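Local structure of 3-HSA hydroxylase, oxygenase (Rhodococcus sp., 2RFQ) at residues K230-W233 with G234-H237; A292-R295 with Q296-G299; Q326-A329 with T330-I334. The protein catalyses the ortho-hydroxylation of the secosteroid phenol 3-HSA to the catechol 3,4-DHSA with reduced FMN and dioxygen, a step of cholesterol breakdown. One frame throughout, in Å; residues are numbered along the deposited sequence.

Going along the chain from the N terminus, the three contacts lie in series; none nests or crosses. Contact 1 closes the short turn where the loop after helix 210-214 becomes helix 233-266. Contact 2 spans about two turns of helix 277-309, contact 3 about two and a half of helix 316-344, so neither closes a loop. Contacts 2 and 3 touch, their centres about 10 Å apart: Gln296 OE1 lies 3.0 Å from Arg332 NH1, and Leu297 packs on Gln326. Contact 1 stands apart, about 6 Å and 5 Å away at the nearest atoms. Together they sample three helices of the acyl-CoA dehydrogenase-like C-terminal bundle, and contacts 2 and 3 both meet a second subunit.

Contact 1 (K230-W233 with G234-H237); sequences KMPW and GTIH
The N-terminal cap and first turn of helix 233-266 bring Pro232 and Trp233 against Thr235, Ile236 and His237. Pro232 holds the N-cap position, and its carbonyl takes two backbone donors. Ile236 N lies in the carbonyl plane, 3.0 Å from Pro232 O with a nearly straight N-H (171°), whereas Thr235 N comes from well above that plane on a more bent bond. His237 N then bonds to Trp233 O, continuing the i to i+4 pattern that Ile236 N opened at Pro232 O.

Trp233 has CG anti to its backbone N (chi1 -175°), which lays the indole alongside His237 in the next turn. There His237 CB sits over the middle of the six-membered ring, 3.4 Å from its centroid, a CH-pi contact. The imidazole runs on nearly parallel to the indole but displaced from it, so the two rings barely overlap. Both rings also meet Tyr120 edge-to-face, and His237 meets the ring of His368; these two residues probably bind FMN, which places the turn beside the flavin site.

Thr235 OG1 is hydrogen-bonded to Glu304 of helix 277-309. Another flank pairs selenomethionine Met231 with Ile236, the two side chains crossing at about a right angle. Met231 CB is 3.6 Å from both Ile236 CG1 and Ile236 CD1.

Contact 2 (A292-R295 with Q296-G299); sequences AAWR and QLSG
Trp294 and Ser298 meet one turn apart on helix 277-309, a long helix of the acyl-CoA dehydrogenase-like C-terminal bundle. The packing is tight where the serine packs on the indole face. Ser298 CB stands over one face of the six-membered ring, off centre, 3.9 Å from its centroid and 21° from the ring normal, a CH-pi contact. Its hydroxyl turns back to the helix: with OG between the backbone N and the carbonyl carbon (chi1 69°), it donates to Trp294 O at 2.7 Å from above the carbonyl plane. Ser298 N reaches the same oxygen from the other face of that plane at 2.9 Å, so two donors of one residue grip Trp294 O.

Leu297 touches the indole more lightly, through CD2, 4.4 Å from Trp294 CZ3. The indole also packs on Val246 and Tyr250 of helix 233-266, and Arg73 makes a cation-pi contact with it.

Arg295, partly exposed, forms the looser side. Its chain runs extended from CG to NE, and within this turn its side chain makes little contact beyond CB. Its NE is held one turn back by a salt bridge to Asp291. Gln296 is different: it is buried at the subunit boundary, where NE2 donates to Asp291 OD2 and Ser288 O of the second subunit. The aliphatic part of its extended chain lies along the preceding turn, with Gln296 CG 3.4 Å from Ala292 O.

Contact 3 (Q326-A329 with T330-I334); sequences QVRA and TGRAI
Two guanidinium groups, of Arg328 and Arg332, stand almost perpendicular to each other, their planes 84° apart. The aliphatic part of Arg328 lies over one face of the Arg332 group: Arg328 CG is 3.7 Å above that plane, offset toward the rim, and Arg328 CD comes to 3.5 Å from Arg332 NH1. In turn, Arg332 NH1 sits at the edge of the Arg328 guanidinium, near its plane, 3.7 Å from Arg328 NE.

The two like charges share an anion: Asp289 of the second subunit forms salt bridges through OD1 with both Arg328 NE and Arg332 NH2, which probably offsets the charge of the pair. Arg328 NH1 is also hydrogen-bonded to Tyr377 OH. Arg332 leaves the backbone with CG anti to the carbonyl carbon (chi1 -66°) and bends at chi3, which carries its flat end back beside Arg328. With a leucine in place of Arg332, Asp289 of the second subunit would probably keep just one of its two arginine partners here, and Gln296 OE1 would lose a donor.

Beneath the arginines the backbone is regular. Arg332 N bonds to Arg328 O at 2.7 Å, nearly along the C=O axis, and Ala333 N bonds to Ala329 O. On another flank Thr330 OG1 and Gln326 NE2 both hydrogen-bond Ser242 of helix 233-266, while Ala329 packs on Ala293 of helix 277-309. Arg328 and Arg332 are thus an i to i+4 pair on an alpha helix of the acyl-CoA dehydrogenase-like C-terminal bundle, with its arginine side at the boundary between subunits of the homotetramer.

Contact 1 (K230-W233 with G234-H237)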
loop_
_atom_site.group_PDB
_atom_site.type_symbol
_atom_site.label_atom_id
_atom_site.label_comp_id
_atom_site.label_asym_id
_atom_site.label_seq_id
_atom_site.Cartn_x
_atom_site.Cartn_y
_atom_site.Cartn_z
ATOM N N LYS A 230 -31.196 15.841 15.943
ATOM C CA LYS A 230 -30.818 16.891 14.989
ATOM C C LYS A 230 -29.520 16.505 14.255
ATOM O O LYS A 230 -29.005 17.277 13.431
ATOM C CB LYS A 230 -30.688 18.236 15.696
ATOM C CG LYS A 230 -32.030 18.676 16.246
ATOM C CD LYS A 230 -31.956 20.019 16.944
ATOM C CE LYS A 230 -33.377 20.490 17.289
ATOM N NZ LYS A 230 -33.986 19.735 18.433
HETATM N N MSE A 231 -28.986 15.325 14.581
HETATM C CA MSE A 231 -27.782 14.841 13.888
HETATM C C MSE A 231 -28.084 14.575 12.410
HETATM O O MSE A 231 -29.166 14.114 12.094
HETATM C CB MSE A 231 -27.260 13.552 14.533
HETATM C CG MSE A 231 -26.749 13.761 15.941
HETATM SE SE MSE A 231 -24.899 14.435 15.931
HETATM C CE MSE A 231 -24.002 12.802 15.261
ATOM N N PRO A 232 -27.114 14.857 11.517
ATOM C CA PRO A 232 -27.328 14.631 10.091
ATOM C C PRO A 232 -27.374 13.151 9.729
ATOM O O PRO A 232 -26.529 12.384 10.193
ATOM C CB PRO A 232 -26.122 15.340 9.431
ATOM C CG PRO A 232 -25.055 15.307 10.449
ATOM C CD PRO A 232 -25.792 15.449 11.792
ATOM N N TRP A 233 -28.369 12.765 8.919
ATOM C CA TRP A 233 -28.464 11.390 8.415
ATOM C C TRP A 233 -27.175 10.944 7.727
ATOM O O TRP A 233 -26.795 9.766 7.839
ATOM C CB TRP A 233 -29.636 11.285 7.430
ATOM C CG TRP A 233 -29.935 9.886 6.906
ATOM C CD1 TRP A 233 -29.895 9.490 5.601
ATOM C CD2 TRP A 233 -30.379 8.733 7.658
ATOM N NE1 TRP A 233 -30.262 8.171 5.491
ATOM C CE2 TRP A 233 -30.571 7.681 6.730
ATOM C CE3 TRP A 233 -30.625 8.488 9.010
ATOM C CZ2 TRP A 233 -31.011 6.408 7.111
ATOM C CZ3 TRP A 233 -31.045 7.198 9.402
ATOM C CH2 TRP A 233 -31.240 6.180 8.446
ATOM N N GLY A 234 -26.524 11.863 7.011
ATOM C CA GLY A 234 -25.296 11.536 6.275
ATOM C C GLY A 234 -24.146 11.089 7.170
ATOM O O GLY A 234 -23.193 10.459 6.698
ATOM N N THR A 235 -24.194 11.484 8.454
ATOM C CA THR A 235 -23.311 10.899 9.461
ATOM C C THR A 235 -23.912 9.673 10.183
ATOM O O THR A 235 -23.258 8.648 10.340
ATOM C CB THR A 235 -22.872 11.959 10.495
ATOM O OG1 THR A 235 -22.084 12.950 9.825
ATOM C CG2 THR A 235 -22.017 11.320 11.601
ATOM N N ILE A 236 -25.149 9.801 10.640
ATOM C CA ILE A 236 -25.771 8.752 11.462
ATOM C C ILE A 236 -25.857 7.399 10.766
ATOM O O ILE A 236 -25.505 6.352 11.364
ATOM C CB ILE A 236 -27.188 9.228 11.885
ATOM C CG1 ILE A 236 -27.044 10.401 12.883
ATOM C CG2 ILE A 236 -28.044 8.060 12.434
ATOM C CD1 ILE A 236 -26.614 9.967 14.334
ATOM N N HIS A 237 -26.358 7.396 9.531
ATOM C CA HIS A 237 -26.590 6.091 8.872
ATOM C C HIS A 237 -25.262 5.478 8.419
ATOM O O HIS A 237 -24.959 4.333 8.783
ATOM C CB HIS A 237 -27.631 6.216 7.769
ATOM C CG HIS A 237 -27.812 4.971 6.960
ATOM N ND1 HIS A 237 -28.103 3.747 7.528
ATOM C CD2 HIS A 237 -27.726 4.760 5.625
ATOM C CE1 HIS A 237 -28.196 2.835 6.573
ATOM N NE2 HIS A 237 -27.966 3.424 5.412
#

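Contact 2 (A292-R295 with Q296-G299)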
loop_
_atom_site.group_PDB
_atom_site.type_symbol
_atom_site.label_atom_id
_atom_site.label_comp_id
_atom_site.label_asym_id
_atom_site.label_seq_id
_atom_site.Cartn_x
_atom_site.Cartn_y
_atom_site.Cartn_z
ATOM N N ALA A 292 -7.136 4.107 15.052
ATOM C CA ALA A 292 -7.313 5.353 14.290
ATOM C C ALA A 292 -8.732 5.433 13.708
ATOM O O ALA A 292 -9.387 6.487 13.756
ATOM C CB ALA A 292 -6.279 5.451 13.180
ATOM N N ALA A 293 -9.186 4.310 13.152
ATOM C CA ALA A 293 -10.546 4.210 12.606
ATOM C C ALA A 293 -11.568 4.611 13.657
ATOM O O ALA A 293 -12.419 5.448 13.401
ATOM C CB ALA A 293 -10.818 2.797 12.116
ATOM N N TRP A 294 -11.479 4.019 14.839
ATOM C CA TRP A 294 -12.410 4.345 15.913
ATOM C C TRP A 294 -12.302 5.804 16.389
ATOM O O TRP A 294 -13.310 6.466 16.589
ATOM C CB TRP A 294 -12.231 3.381 17.085
ATOM C CG TRP A 294 -13.206 3.692 18.186
ATOM C CD1 TRP A 294 -12.917 4.233 19.414
ATOM C CD2 TRP A 294 -14.635 3.556 18.130
ATOM N NE1 TRP A 294 -14.086 4.423 20.137
ATOM C CE2 TRP A 294 -15.147 4.016 19.374
ATOM C CE3 TRP A 294 -15.531 3.086 17.145
ATOM C CZ2 TRP A 294 -16.524 4.011 19.674
ATOM C CZ3 TRP A 294 -16.913 3.072 17.451
ATOM C CH2 TRP A 294 -17.381 3.544 18.710
ATOM N N ARG A 295 -11.077 6.300 16.550
ATOM C CA ARG A 295 -10.887 7.698 16.987
ATOM C C ARG A 295 -11.569 8.664 16.046
ATOM O O ARG A 295 -12.257 9.572 16.492
ATOM C CB ARG A 295 -9.412 8.034 17.084
ATOM C CG ARG A 295 -8.752 7.499 18.355
ATOM C CD ARG A 295 -7.328 8.010 18.409
ATOM N NE ARG A 295 -6.538 7.375 19.470
ATOM C CZ ARG A 295 -6.499 7.817 20.729
ATOM N NH1 ARG A 295 -7.173 8.910 21.100
ATOM N NH2 ARG A 295 -5.782 7.167 21.637
ATOM N N GLN A 296 -11.406 8.447 14.739
ATOM C CA GLN A 296 -12.068 9.354 13.774
ATOM C C GLN A 296 -13.577 9.137 13.709
ATOM O O GLN A 296 -14.364 10.108 13.710
ATOM C CB GLN A 296 -11.449 9.182 12.390
ATOM C CG GLN A 296 -9.982 9.594 12.405
ATOM C CD GLN A 296 -9.375 9.652 11.026
ATOM O OE1 GLN A 296 -9.401 8.662 10.277
ATOM N NE2 GLN A 296 -8.823 10.830 10.670
ATOM N N LEU A 297 -13.993 7.873 13.652
ATOM C CA LEU A 297 -15.415 7.578 13.522
ATOM C C LEU A 297 -16.213 8.099 14.711
ATOM O O LEU A 297 -17.226 8.773 14.540
ATOM C CB LEU A 297 -15.629 6.065 13.350
ATOM C CG LEU A 297 -17.043 5.675 12.924
ATOM C CD1 LEU A 297 -17.282 6.003 11.427
ATOM C CD2 LEU A 297 -17.214 4.204 13.158
ATOM N N SER A 298 -15.742 7.794 15.916
ATOM C CA SER A 298 -16.396 8.295 17.113
ATOM C C SER A 298 -16.146 9.803 17.317
ATOM O O SER A 298 -17.043 10.544 17.780
ATOM C CB SER A 298 -15.972 7.461 18.316
ATOM O OG SER A 298 -14.619 7.665 18.668
ATOM N N GLY A 299 -14.946 10.267 16.940
ATOM C CA GLY A 299 -14.559 11.688 17.079
ATOM C C GLY A 299 -15.448 12.644 16.306
ATOM O O GLY A 299 -15.884 13.684 16.843
#

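Contact 3 (Q326-A329 with T330-I334)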
loop_
_atom_site.group_PDB
_atom_site.type_symbol
_atom_site.label_atom_id
_atom_site.label_comp_id
_atom_site.label_asym_id
_atom_site.label_seq_id
_atom_site.Cartn_x
_atom_site.Cartn_y
_atom_site.Cartn_z
ATOM N N GLN A 326 -15.302 8.226 7.759
ATOM C CA GLN A 326 -16.189 7.091 7.977
ATOM C C GLN A 326 -15.950 5.984 6.939
ATOM O O GLN A 326 -15.723 4.811 7.290
ATOM C CB GLN A 326 -17.659 7.534 8.024
ATOM C CG GLN A 326 -18.637 6.359 7.907
ATOM C CD GLN A 326 -19.106 6.185 6.491
ATOM O OE1 GLN A 326 -19.364 7.172 5.795
ATOM N NE2 GLN A 326 -19.233 4.921 6.043
ATOM N N VAL A 327 -15.953 6.345 5.657
ATOM C CA VAL A 327 -15.577 5.333 4.662
ATOM C C VAL A 327 -14.141 4.836 4.923
ATOM O O VAL A 327 -13.842 3.639 4.796
ATOM C CB VAL A 327 -15.759 5.810 3.196
ATOM C CG1 VAL A 327 -17.223 6.244 2.947
ATOM C CG2 VAL A 327 -14.781 6.929 2.841
ATOM N N ARG A 328 -13.267 5.749 5.333
ATOM C CA ARG A 328 -11.881 5.333 5.585
ATOM C C ARG A 328 -11.770 4.389 6.780
ATOM O O ARG A 328 -10.933 3.491 6.764
ATOM C CB ARG A 328 -10.956 6.534 5.764
ATOM C CG ARG A 328 -9.482 6.169 5.428
ATOM C CD ARG A 328 -8.706 7.440 4.970
ATOM N NE ARG A 328 -7.312 7.214 4.562
ATOM C CZ ARG A 328 -6.950 6.678 3.396
ATOM N NH1 ARG A 328 -7.873 6.280 2.505
ATOM N NH2 ARG A 328 -5.660 6.530 3.096
ATOM N N ALA A 329 -12.602 4.592 7.806
ATOM C CA ALA A 329 -12.590 3.739 8.995
ATOM C C ALA A 329 -12.932 2.300 8.594
ATOM O O ALA A 329 -12.277 1.344 9.040
ATOM C CB ALA A 329 -13.587 4.244 10.002
ATOM N N THR A 330 -13.936 2.144 7.730
ATOM C CA THR A 330 -14.254 0.813 7.183
ATOM C C THR A 330 -13.023 0.227 6.488
ATOM O O THR A 330 -12.649 -0.916 6.736
ATOM C CB THR A 330 -15.436 0.902 6.211
ATOM O OG1 THR A 330 -16.608 1.182 6.999
ATOM C CG2 THR A 330 -15.614 -0.417 5.414
ATOM N N GLY A 331 -12.385 1.033 5.648
ATOM C CA GLY A 331 -11.170 0.599 4.942
ATOM C C GLY A 331 -10.048 0.192 5.884
ATOM O O GLY A 331 -9.412 -0.848 5.669
ATOM N N ARG A 332 -9.801 1.001 6.926
ATOM C CA ARG A 332 -8.747 0.685 7.902
ATOM C C ARG A 332 -9.065 -0.627 8.640
ATOM O O ARG A 332 -8.183 -1.447 8.901
ATOM C CB ARG A 332 -8.618 1.808 8.936
ATOM C CG ARG A 332 -8.121 3.154 8.366
ATOM C CD ARG A 332 -7.786 4.104 9.524
ATOM N NE ARG A 332 -8.025 5.504 9.151
ATOM C CZ ARG A 332 -7.151 6.296 8.522
ATOM N NH1 ARG A 332 -7.475 7.560 8.250
ATOM N NH2 ARG A 332 -5.974 5.823 8.125
ATOM N N ALA A 333 -10.330 -0.794 9.008
ATOM C CA ALA A 333 -10.770 -2.001 9.714
ATOM C C ALA A 333 -10.531 -3.244 8.856
ATOM O O ALA A 333 -9.963 -4.246 9.332
ATOM C CB ALA A 333 -12.218 -1.877 10.136
ATOM N N ILE A 334 -10.936 -3.188 7.594
ATOM C CA ILE A 334 -10.766 -4.344 6.692
ATOM C C ILE A 334 -9.281 -4.608 6.417
ATOM O O ILE A 334 -8.841 -5.759 6.449
ATOM C CB ILE A 334 -11.562 -4.144 5.405
ATOM C CG1 ILE A 334 -13.056 -4.115 5.759
ATOM C CG2 ILE A 334 -11.287 -5.277 4.431
ATOM C CD1 ILE A 334 -13.956 -3.579 4.665
#